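Local coordinates for protein oxygen-independent coproporphyrinogen III oxidase (Escherichia coli, PDB 1OLT) that catalyses the anaerobic oxidative decarboxylation of two propionate groups of coproporphyrinogen III to the vinyl groups of protoporphyrinogen IX, as a radical SAM enzyme in heme biosynthesis, at residues E34-Q39 against C335-Q340; L167-Q172 against E189-L194; L415-E420 against Q424-G429. All coordinates share one frame; numbering follows the deposited sequence. Where two conformers were deposited one is given.

Contact 1. Residues E34-Q39 against C335-Q340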
loop_
_atom_site.group_PDB
_atom_site.type_symbol
_atom_site.label_atom_id
_atom_site.label_comp_id
_atom_site.label_asym_id
_atom_site.label_seq_id
_atom_site.Cartn_x
_atom_site.Cartn_y
_atom_site.Cartn_z
ATOM N N GLU A 34 7.577 -18.865 -11.218
ATOM C CA GLU A 34 7.722 -19.981 -10.288
ATOM C C GLU A 34 9.082 -20.634 -10.382
ATOM O O GLU A 34 9.407 -21.461 -9.561
ATOM C CB GLU A 34 6.600 -20.989 -10.494
ATOM C CG GLU A 34 5.227 -20.386 -10.181
ATOM C CD GLU A 34 4.072 -21.366 -10.378
ATOM O OE1 GLU A 34 4.305 -22.580 -10.237
ATOM O OE2 GLU A 34 2.931 -20.910 -10.679
ATOM N N ASP A 35 9.869 -20.234 -11.375
ATOM C CA ASP A 35 11.227 -20.695 -11.550
ATOM C C ASP A 35 12.188 -20.090 -10.543
ATOM O O ASP A 35 13.231 -20.644 -10.293
ATOM C CB ASP A 35 11.689 -20.336 -12.965
ATOM C CG ASP A 35 11.041 -21.231 -14.055
ATOM O OD1 ASP A 35 10.587 -22.367 -13.708
ATOM O OD2 ASP A 35 10.967 -20.882 -15.274
ATOM N N PHE A 36 11.817 -18.941 -9.987
ATOM C CA PHE A 36 12.547 -18.291 -8.891
ATOM C C PHE A 36 12.429 -19.115 -7.614
ATOM O O PHE A 36 11.361 -19.204 -6.972
ATOM C CB PHE A 36 12.006 -16.872 -8.643
ATOM C CG PHE A 36 12.817 -16.062 -7.665
ATOM C CD1 PHE A 36 12.627 -16.190 -6.300
ATOM C CD2 PHE A 36 13.744 -15.123 -8.115
ATOM C CE1 PHE A 36 13.373 -15.408 -5.372
ATOM C CE2 PHE A 36 14.494 -14.356 -7.185
ATOM C CZ PHE A 36 14.305 -14.516 -5.825
ATOM N N GLY A 37 13.536 -19.694 -7.246
ATOM C CA GLY A 37 13.573 -20.646 -6.177
ATOM C C GLY A 37 14.378 -20.180 -4.969
ATOM O O GLY A 37 14.798 -19.017 -4.809
ATOM N N GLU A 38 14.617 -21.162 -4.126
ATOM C CA GLU A 38 15.202 -20.948 -2.840
ATOM C C GLU A 38 16.585 -20.427 -2.956
ATOM O O GLU A 38 16.990 -19.620 -2.131
ATOM C CB GLU A 38 15.232 -22.257 -2.103
ATOM C CG GLU A 38 15.723 -22.153 -0.686
ATOM C CD GLU A 38 14.893 -21.240 0.199
ATOM O OE1 GLU A 38 13.731 -20.865 -0.119
ATOM O OE2 GLU A 38 15.423 -20.919 1.259
ATOM N N GLN A 39 17.347 -20.843 -3.967
ATOM C CA GLN A 39 18.692 -20.348 -3.977
ATOM C C GLN A 39 18.661 -18.841 -4.322
ATOM O O GLN A 39 19.448 -18.057 -3.801
ATOM C CB GLN A 39 19.624 -21.239 -4.896
ATOM C CG GLN A 39 19.827 -22.702 -4.334
ATOM C CD GLN A 39 20.354 -22.735 -2.883
ATOM O OE1 GLN A 39 21.432 -22.199 -2.616
ATOM N NE2 GLN A 39 19.601 -23.356 -1.965
ATOM N N CYS A 335 15.536 -8.313 -5.673
ATOM C CA CYS A 335 14.618 -9.359 -6.090
ATOM C C CYS A 335 13.260 -9.138 -5.458
ATOM O O CYS A 335 13.149 -8.490 -4.437
ATOM C CB CYS A 335 15.099 -10.779 -5.713
ATOM S SG CYS A 335 16.687 -11.235 -6.358
ATOM N N TYR A 336 12.211 -9.614 -6.111
ATOM C CA TYR A 336 10.905 -9.741 -5.507
ATOM C C TYR A 336 10.598 -11.248 -5.387
ATOM O O TYR A 336 10.913 -12.020 -6.259
ATOM C CB TYR A 336 9.797 -9.017 -6.299
ATOM C CG TYR A 336 10.069 -7.547 -6.625
ATOM C CD1 TYR A 336 10.874 -6.754 -5.794
ATOM C CD2 TYR A 336 9.524 -6.939 -7.763
ATOM C CE1 TYR A 336 11.130 -5.409 -6.077
ATOM C CE2 TYR A 336 9.788 -5.580 -8.071
ATOM C CZ TYR A 336 10.587 -4.820 -7.210
ATOM O OH TYR A 336 10.892 -3.492 -7.482
ATOM N N ALA A 337 9.964 -11.638 -4.285
ATOM C CA ALA A 337 9.603 -13.016 -4.012
ATOM C C ALA A 337 8.274 -13.032 -3.295
ATOM O O ALA A 337 8.049 -12.260 -2.368
ATOM C CB ALA A 337 10.697 -13.651 -3.142
ATOM N N GLN A 338 7.408 -13.946 -3.666
ATOM C CA GLN A 338 6.088 -14.002 -3.057
ATOM C C GLN A 338 5.805 -15.386 -2.547
ATOM O O GLN A 338 6.106 -16.378 -3.214
ATOM C CB GLN A 338 4.968 -13.666 -4.064
ATOM C CG GLN A 338 3.626 -13.416 -3.462
ATOM C CD GLN A 338 2.553 -12.909 -4.446
ATOM O OE1 GLN A 338 2.670 -13.128 -5.641
ATOM N NE2 GLN A 338 1.514 -12.229 -3.918
ATOM N N ASN A 339 5.208 -15.425 -1.380
ATOM C CA ASN A 339 4.644 -16.646 -0.820
ATOM C C ASN A 339 3.390 -17.110 -1.565
ATOM O O ASN A 339 2.646 -16.303 -2.170
ATOM C CB ASN A 339 4.277 -16.405 0.646
ATOM C CG ASN A 339 5.476 -16.437 1.580
ATOM O OD1 ASN A 339 6.580 -16.933 1.230
ATOM N ND2 ASN A 339 5.254 -15.927 2.847
ATOM N N GLN A 340 3.164 -18.411 -1.543
ATOM C CA GLN A 340 1.879 -19.044 -1.897
ATOM C C GLN A 340 0.709 -18.143 -1.516
ATOM O O GLN A 340 0.614 -17.685 -0.386
ATOM C CB GLN A 340 1.766 -20.423 -1.186
ATOM C CG GLN A 340 2.835 -21.454 -1.561
ATOM C CD GLN A 340 2.771 -21.986 -2.970
ATOM O OE1 GLN A 340 1.793 -21.778 -3.691
ATOM N NE2 GLN A 340 3.856 -22.639 -3.396
#
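The middle strand of the antiparallel sheet formed by 329-332, 335-339 and 357-362 receives the ring of Phe36, which comes from the turn just ahead of helix 38-45, where Gly37 holds the N-cap position. Phe36 is the one residue of 34-39 that reaches the strand. Its CG stands anti to the backbone N (chi1 -172°), and this carries the far end of the ring to Cys335 and Ala337. CZ lies 3.8 Å from Cys335 CB, while CE1 meets the methyl CB of Ala337 at 3.9 Å. The thiol takes the edge: Cys335 SG sits in the ring plane, 3.9 Å from Phe36 CE2, a sulfur-aromatic contact. Over one face, the carbonyl oxygen of Tyr336 stands 4.2 Å above the ring centre. The CB of Tyr336 leaves the backbone away from 34-39, and its hydroxyl is hydrogen-bonded to the carbonyl of Tyr26. Ala337 also packs on Leu357 of the neighbouring strand. Replacing Phe36 with an alanine would probably open a gap beside Cys335 and Ala337 and deprive the thiol of its aromatic neighbour. All four touching residues are buried. The contact therefore rests on apolar packing, with the sulfur-aromatic approach at the ring edge and no hydrogen bond between the segments.

Contact 2. Residues L167-Q172 against E189-L194. With SAM (S-adenosylmethionine), chain C.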
loop_
_atom_site.group_PDB
_atom_site.type_symbol
_atom_site.label_atom_id
_atom_site.label_comp_id
_atom_site.label_asym_id
_atom_site.label_seq_id
_atom_site.Cartn_x
_atom_site.Cartn_y
_atom_site.Cartn_z
ATOM N N LEU A 167 -1.656 3.301 13.014
ATOM C CA LEU A 167 -2.777 2.500 12.530
ATOM C C LEU A 167 -3.469 3.111 11.297
ATOM O O LEU A 167 -3.450 4.337 11.095
ATOM C CB LEU A 167 -3.783 2.225 13.656
ATOM C CG LEU A 167 -4.872 3.171 14.157
ATOM C CD1 LEU A 167 -6.053 3.446 13.221
ATOM C CD2 LEU A 167 -5.397 2.577 15.477
ATOM N N SER A 168 -4.125 2.231 10.552
ATOM C CA SER A 168 -4.929 2.526 9.396
ATOM C C SER A 168 -6.282 1.853 9.645
ATOM O O SER A 168 -6.345 0.702 10.162
ATOM C CB SER A 168 -4.262 1.986 8.156
ATOM O OG SER A 168 -5.070 2.319 7.071
ATOM N N MET A 169 -7.367 2.563 9.338
ATOM C CA MET A 169 -8.689 2.077 9.593
ATOM C C MET A 169 -9.512 2.209 8.335
ATOM O O MET A 169 -9.597 3.279 7.744
ATOM C CB MET A 169 -9.295 2.882 10.737
ATOM C CG MET A 169 -10.751 2.614 11.070
ATOM S SD MET A 169 -11.400 3.712 12.409
ATOM C CE MET A 169 -10.070 3.465 13.610
ATOM N N GLY A 170 -10.136 1.113 7.934
ATOM C CA GLY A 170 -11.042 1.141 6.816
ATOM C C GLY A 170 -12.356 1.806 7.186
ATOM O O GLY A 170 -12.964 1.446 8.172
ATOM N N VAL A 171 -12.811 2.733 6.370
ATOM C CA VAL A 171 -14.159 3.321 6.517
ATOM C C VAL A 171 -15.018 3.097 5.254
ATOM O O VAL A 171 -16.168 2.657 5.326
ATOM C CB VAL A 171 -14.042 4.825 6.902
ATOM C CG1 VAL A 171 -15.365 5.561 6.800
ATOM C CG2 VAL A 171 -13.422 4.982 8.335
ATOM N N GLN A 172 -14.407 3.337 4.101
ATOM C CA GLN A 172 -14.987 3.180 2.792
ATOM C C GLN A 172 -15.996 4.259 2.456
ATOM O O GLN A 172 -15.770 5.032 1.500
ATOM C CB GLN A 172 -15.524 1.753 2.532
ATOM C CG GLN A 172 -14.786 0.647 3.287
ATOM C CD GLN A 172 -13.297 0.608 3.113
ATOM O OE1 GLN A 172 -12.648 -0.228 3.717
ATOM N NE2 GLN A 172 -12.756 1.456 2.295
ATOM N N GLU A 189 -20.852 6.306 15.135
ATOM C CA GLU A 189 -20.428 6.763 16.468
ATOM C C GLU A 189 -19.287 5.971 16.974
ATOM O O GLU A 189 -18.359 6.505 17.601
ATOM C CB GLU A 189 -21.578 6.743 17.483
ATOM C CG GLU A 189 -22.630 7.765 17.176
ATOM C CD GLU A 189 -22.159 9.182 17.436
ATOM O OE1 GLU A 189 -21.306 9.385 18.348
ATOM O OE2 GLU A 189 -22.639 10.108 16.709
ATOM N N PHE A 190 -19.289 4.680 16.683
ATOM C CA PHE A 190 -18.185 3.852 17.106
ATOM C C PHE A 190 -16.894 4.156 16.316
ATOM O O PHE A 190 -15.782 4.097 16.874
ATOM C CB PHE A 190 -18.540 2.376 17.014
ATOM C CG PHE A 190 -17.469 1.490 17.571
ATOM C CD1 PHE A 190 -17.282 1.399 18.938
ATOM C CD2 PHE A 190 -16.623 0.819 16.738
ATOM C CE1 PHE A 190 -16.288 0.600 19.456
ATOM C CE2 PHE A 190 -15.614 0.040 17.258
ATOM C CZ PHE A 190 -15.471 -0.055 18.639
ATOM N N ILE A 191 -17.017 4.439 15.029
ATOM C CA ILE A 191 -15.844 4.864 14.274
ATOM C C ILE A 191 -15.194 6.089 14.881
ATOM O O ILE A 191 -13.951 6.132 15.031
ATOM C CB ILE A 191 -16.148 5.018 12.798
ATOM C CG1 ILE A 191 -16.390 3.640 12.188
ATOM C CG2 ILE A 191 -15.006 5.682 12.056
ATOM C CD1 ILE A 191 -17.040 3.702 10.785
ATOM N N PHE A 192 -15.996 7.091 15.213
ATOM C CA PHE A 192 -15.488 8.304 15.872
ATOM C C PHE A 192 -14.872 7.964 17.233
ATOM O O PHE A 192 -13.789 8.467 17.574
ATOM C CB PHE A 192 -16.604 9.319 16.081
ATOM C CG PHE A 192 -16.786 10.231 14.909
ATOM C CD1 PHE A 192 -17.340 9.738 13.727
ATOM C CD2 PHE A 192 -16.422 11.572 14.983
ATOM C CE1 PHE A 192 -17.498 10.536 12.603
ATOM C CE2 PHE A 192 -16.572 12.388 13.871
ATOM C CZ PHE A 192 -17.091 11.869 12.655
ATOM N N ALA A 193 -15.545 7.102 18.011
ATOM C CA ALA A 193 -14.986 6.726 19.307
ATOM C C ALA A 193 -13.620 6.042 19.171
ATOM O O ALA A 193 -12.690 6.298 19.913
ATOM C CB ALA A 193 -15.962 5.797 20.082
ATOM N N LEU A 194 -13.519 5.159 18.217
ATOM C CA LEU A 194 -12.331 4.391 18.033
ATOM C C LEU A 194 -11.169 5.277 17.618
ATOM O O LEU A 194 -10.086 5.194 18.198
ATOM C CB LEU A 194 -12.581 3.336 16.968
ATOM C CG LEU A 194 -11.625 2.170 16.829
ATOM C CD1 LEU A 194 -11.579 1.314 18.055
ATOM C CD2 LEU A 194 -12.050 1.317 15.598
HETATM N N SAM C . -9.664 -5.236 6.729
HETATM C CA SAM C . -9.655 -3.871 7.236
HETATM C C SAM C . -10.879 -3.041 6.829
HETATM O O SAM C . -11.581 -3.421 5.828
HETATM O OXT SAM C . -11.124 -2.103 7.560
HETATM C CB SAM C . -8.391 -3.208 6.654
HETATM C CG SAM C . -8.396 -2.544 5.303
HETATM S SD SAM C . -8.498 -3.627 3.900
HETATM C CE SAM C . -7.156 -4.802 4.122
HETATM C "C5'" SAM C . -7.536 -2.651 2.621
HETATM C "C4'" SAM C . -8.269 -1.542 1.786
HETATM O "O4'" SAM C . -8.390 -1.846 0.402
HETATM C "C3'" SAM C . -9.704 -1.322 2.200
HETATM O "O3'" SAM C . -9.848 -0.627 3.444
HETATM C "C2'" SAM C . -10.323 -0.634 0.976
HETATM O "O2'" SAM C . -10.286 0.786 1.115
HETATM C "C1'" SAM C . -9.403 -1.034 -0.151
HETATM N N9 SAM C . -10.054 -1.802 -1.194
HETATM C C8 SAM C . -10.404 -3.123 -1.085
HETATM N N7 SAM C . -10.950 -3.522 -2.230
HETATM C C5 SAM C . -10.930 -2.454 -3.090
HETATM C C6 SAM C . -11.359 -2.287 -4.418
HETATM N N6 SAM C . -11.900 -3.270 -5.136
HETATM N N1 SAM C . -11.193 -1.059 -4.995
HETATM C C2 SAM C . -10.622 -0.008 -4.267
HETATM N N3 SAM C . -10.199 -0.166 -2.992
HETATM C C4 SAM C . -10.368 -1.375 -2.418
#
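Strand 167-172 and helix 189-194 run nearly antiparallel, at 161° between their N-to-C directions, with the axes of the two segments 11.0 Å apart at closest approach. Val171 and Ile191 have the nearest CA atoms, 8.1 Å from each other. Met169 and Val171 supply the strand's side of the buried apolar layer, Ile191 and Leu194 that of the helix. The Met169 chain is extended through chi1 and chi2 and then bends at chi3 (-50°), which turns its methyl onto Leu194: CE lies 3.5 Å from Leu194 CD2. The sulfur touches both helix residues, Met169 SD lying 4.1 Å from Ile191 CG2. That isoleucine branch also touches the valine, Ile191 CG2 to Val171 CG2 at 4.1 Å, so one methyl bridges both strand side chains.

S-adenosylmethionine lies across the strand from the helix. Gln172 NE2 donates to the ribose O2' of the ligand at 2.8 Å, and Gln172 OE1 lies 2.8 Å from its O3'. Gly170 CA comes within 3.3 Å of the carboxylate oxygen OXT of the ligand, leaving no room for a side chain. In the partial TIM-barrel fold of radical SAM enzymes, 167-172 lies between parallel strands 140-146 and 207-212. Helix 188-200 belongs to the beta-alpha-beta crossover from 166-172 to 207-212 and packs on the first; Val171 also meets Leu210 of the second, and Leu194 meets Leu156 of helix 154-161.

Contact 3. Residues L415-E420 against Q424-G429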
loop_
_atom_site.group_PDB
_atom_site.type_symbol
_atom_site.label_atom_id
_atom_site.label_comp_id
_atom_site.label_asym_id
_atom_site.label_seq_id
_atom_site.Cartn_x
_atom_site.Cartn_y
_atom_site.Cartn_z
ATOM N N LEU A 415 1.651 17.724 -19.569
ATOM C CA LEU A 415 1.716 16.808 -18.430
ATOM C C LEU A 415 3.055 16.910 -17.722
ATOM O O LEU A 415 3.127 16.767 -16.517
ATOM C CB LEU A 415 1.513 15.375 -18.878
ATOM C CG LEU A 415 0.060 14.947 -19.036
ATOM C CD1 LEU A 415 -0.705 15.806 -19.986
ATOM C CD2 LEU A 415 0.032 13.520 -19.529
ATOM N N VAL A 416 4.123 17.109 -18.484
ATOM C CA VAL A 416 5.461 17.255 -17.924
ATOM C C VAL A 416 6.214 18.341 -18.701
ATOM O O VAL A 416 5.930 18.536 -19.880
ATOM C CB VAL A 416 6.271 15.924 -18.006
ATOM C CG1 VAL A 416 5.514 14.777 -17.392
ATOM C CG2 VAL A 416 6.630 15.568 -19.455
ATOM N N ASP A 417 7.118 19.053 -18.019
ATOM C CA ASP A 417 8.172 19.863 -18.650
ATOM C C ASP A 417 9.471 19.044 -18.668
ATOM O O ASP A 417 9.900 18.542 -17.645
ATOM C CB ASP A 417 8.414 21.177 -17.883
ATOM C CG ASP A 417 7.180 22.079 -17.842
ATOM O OD1 ASP A 417 6.402 22.085 -18.839
ATOM O OD2 ASP A 417 6.924 22.809 -16.854
ATOM N N VAL A 418 10.083 18.901 -19.834
ATOM C CA VAL A 418 11.263 18.048 -19.963
ATOM C C VAL A 418 12.336 18.777 -20.786
ATOM O O VAL A 418 12.033 19.600 -21.661
ATOM C CB VAL A 418 10.901 16.620 -20.544
ATOM C CG1 VAL A 418 9.685 16.675 -21.471
ATOM C CG2 VAL A 418 12.071 15.972 -21.289
ATOM N N ASP A 419 13.586 18.502 -20.450
ATOM C CA ASP A 419 14.713 19.058 -21.185
ATOM C C ASP A 419 15.896 18.077 -21.128
ATOM O O ASP A 419 15.727 16.875 -20.809
ATOM C CB ASP A 419 15.072 20.478 -20.661
ATOM C CG ASP A 419 15.350 20.526 -19.139
ATOM O OD1 ASP A 419 15.444 19.470 -18.478
ATOM O OD2 ASP A 419 15.493 21.609 -18.527
ATOM N N GLU A 420 17.079 18.609 -21.452
ATOM C CA GLU A 420 18.334 17.847 -21.491
ATOM C C GLU A 420 18.872 17.451 -20.115
ATOM O O GLU A 420 19.713 16.546 -20.047
ATOM C CB GLU A 420 19.447 18.613 -22.257
ATOM C CG GLU A 420 19.373 20.132 -22.174
ATOM C CD GLU A 420 18.661 20.747 -23.375
ATOM O OE1 GLU A 420 19.353 21.035 -24.394
ATOM O OE2 GLU A 420 17.421 20.947 -23.308
ATOM N N GLN A 424 10.137 17.353 -15.102
ATOM C CA GLN A 424 9.287 17.858 -14.044
ATOM C C GLN A 424 7.836 17.494 -14.410
ATOM O O GLN A 424 7.374 17.788 -15.512
ATOM C CB GLN A 424 9.474 19.375 -13.904
ATOM C CG GLN A 424 8.569 20.059 -12.894
ATOM C CD GLN A 424 8.776 19.573 -11.475
ATOM O OE1 GLN A 424 9.761 19.926 -10.842
ATOM N NE2 GLN A 424 7.836 18.764 -10.967
ATOM N N VAL A 425 7.138 16.811 -13.506
ATOM C CA VAL A 425 5.694 16.591 -13.675
ATOM C C VAL A 425 5.021 17.902 -13.270
ATOM O O VAL A 425 5.354 18.497 -12.254
ATOM C CB VAL A 425 5.170 15.399 -12.863
ATOM C CG1 VAL A 425 3.690 15.141 -13.168
ATOM C CG2 VAL A 425 6.011 14.161 -13.152
ATOM N N THR A 426 4.120 18.371 -14.118
ATOM C CA THR A 426 3.473 19.647 -13.918
ATOM C C THR A 426 2.277 19.484 -13.029
ATOM O O THR A 426 1.840 18.364 -12.758
ATOM C CB THR A 426 2.978 20.224 -15.270
ATOM O OG1 THR A 426 2.003 19.325 -15.829
ATOM C CG2 THR A 426 4.101 20.316 -16.298
ATOM N N ALA A 427 1.735 20.610 -12.589
ATOM C CA ALA A 427 0.485 20.624 -11.827
ATOM C C ALA A 427 -0.621 19.840 -12.543
ATOM O O ALA A 427 -1.357 19.084 -11.928
ATOM C CB ALA A 427 0.025 22.086 -11.578
ATOM N N LYS A 428 -0.722 20.051 -13.846
ATOM C CA LYS A 428 -1.658 19.325 -14.714
ATOM C C LYS A 428 -1.343 17.802 -14.864
ATOM O O LYS A 428 -2.253 16.985 -14.978
ATOM C CB LYS A 428 -1.674 19.990 -16.118
ATOM C CG LYS A 428 -2.340 21.353 -16.203
ATOM C CD LYS A 428 -2.218 21.930 -17.650
ATOM C CE LYS A 428 -2.788 23.339 -17.791
ATOM N NZ LYS A 428 -4.221 23.451 -17.382
ATOM N N GLY A 429 -0.067 17.430 -14.902
ATOM C CA GLY A 429 0.320 16.028 -15.060
ATOM C C GLY A 429 0.313 15.135 -13.812
ATOM O O GLY A 429 0.456 13.917 -13.931
#
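Three backbone hydrogen bonds link Leu415 and Asp417 to Gln424 and Thr426. Asp417 and Gln424 form a hydrogen-bonded antiparallel pair: Gln424 N gives a nearly straight bond to Asp417 O (2.8 Å, 175°), and Asp417 N returns one to Gln424 O (2.8 Å, 140°). Beyond the non-hydrogen-bonded pair Val416-Val425, Thr426 N donates to Leu415 O at 3.1 Å. These bonds close the beta hairpin of the HemN C-terminal domain, whose sheet strand 382-384 extends on the far side of 422-425.

Two side-chain bonds lie within 424-429: Gln424 NE2 donates to Val425 O, and Thr426 OG1 accepts from Gly429 N at 3.0 Å in an ST motif. With chi1 at 62°, the threonine hydroxyl lies between its own N and carbonyl carbon. It is also hydrogen-bonded to Gly414 O.

CA-H...O contacts add to this, Gly429 CA approaching Leu415 O to 3.2 Å and Val416 CA similarly approaching Gln424 O. A CB on Gly429 would clash with the leucine oxygen.

The apolar contact is between Val416 CG1 and Val425 CG2, 4.3 Å apart on the sheet face covered by Ile436 of helix 433-438. In van der Waals contact, the Asp417 and Thr426 side chains cross at about a right angle, Thr426 CG2 lying 3.8 Å from Asp417 OD2.

How the contacts relate
From the N terminus, the chain first enters contact 1 at 34-39, and this contact closes only some 300 residues later at 335-340. It ties the segment before helix 38-45 to the antiparallel sheet of strands 329-332, 335-339 and 357-362. Nested inside that long loop, contact 2 closes a short one, joining strand 166-172 to helix 188-200, both in the radical SAM core. Contact 3 follows both in series and is the most local, a hairpin in the C-terminal domain. None crosses another or touches it: the centres lie about 36 to 38 Å apart, and contacts 1 and 2 occupy opposite sides of the chain's centre.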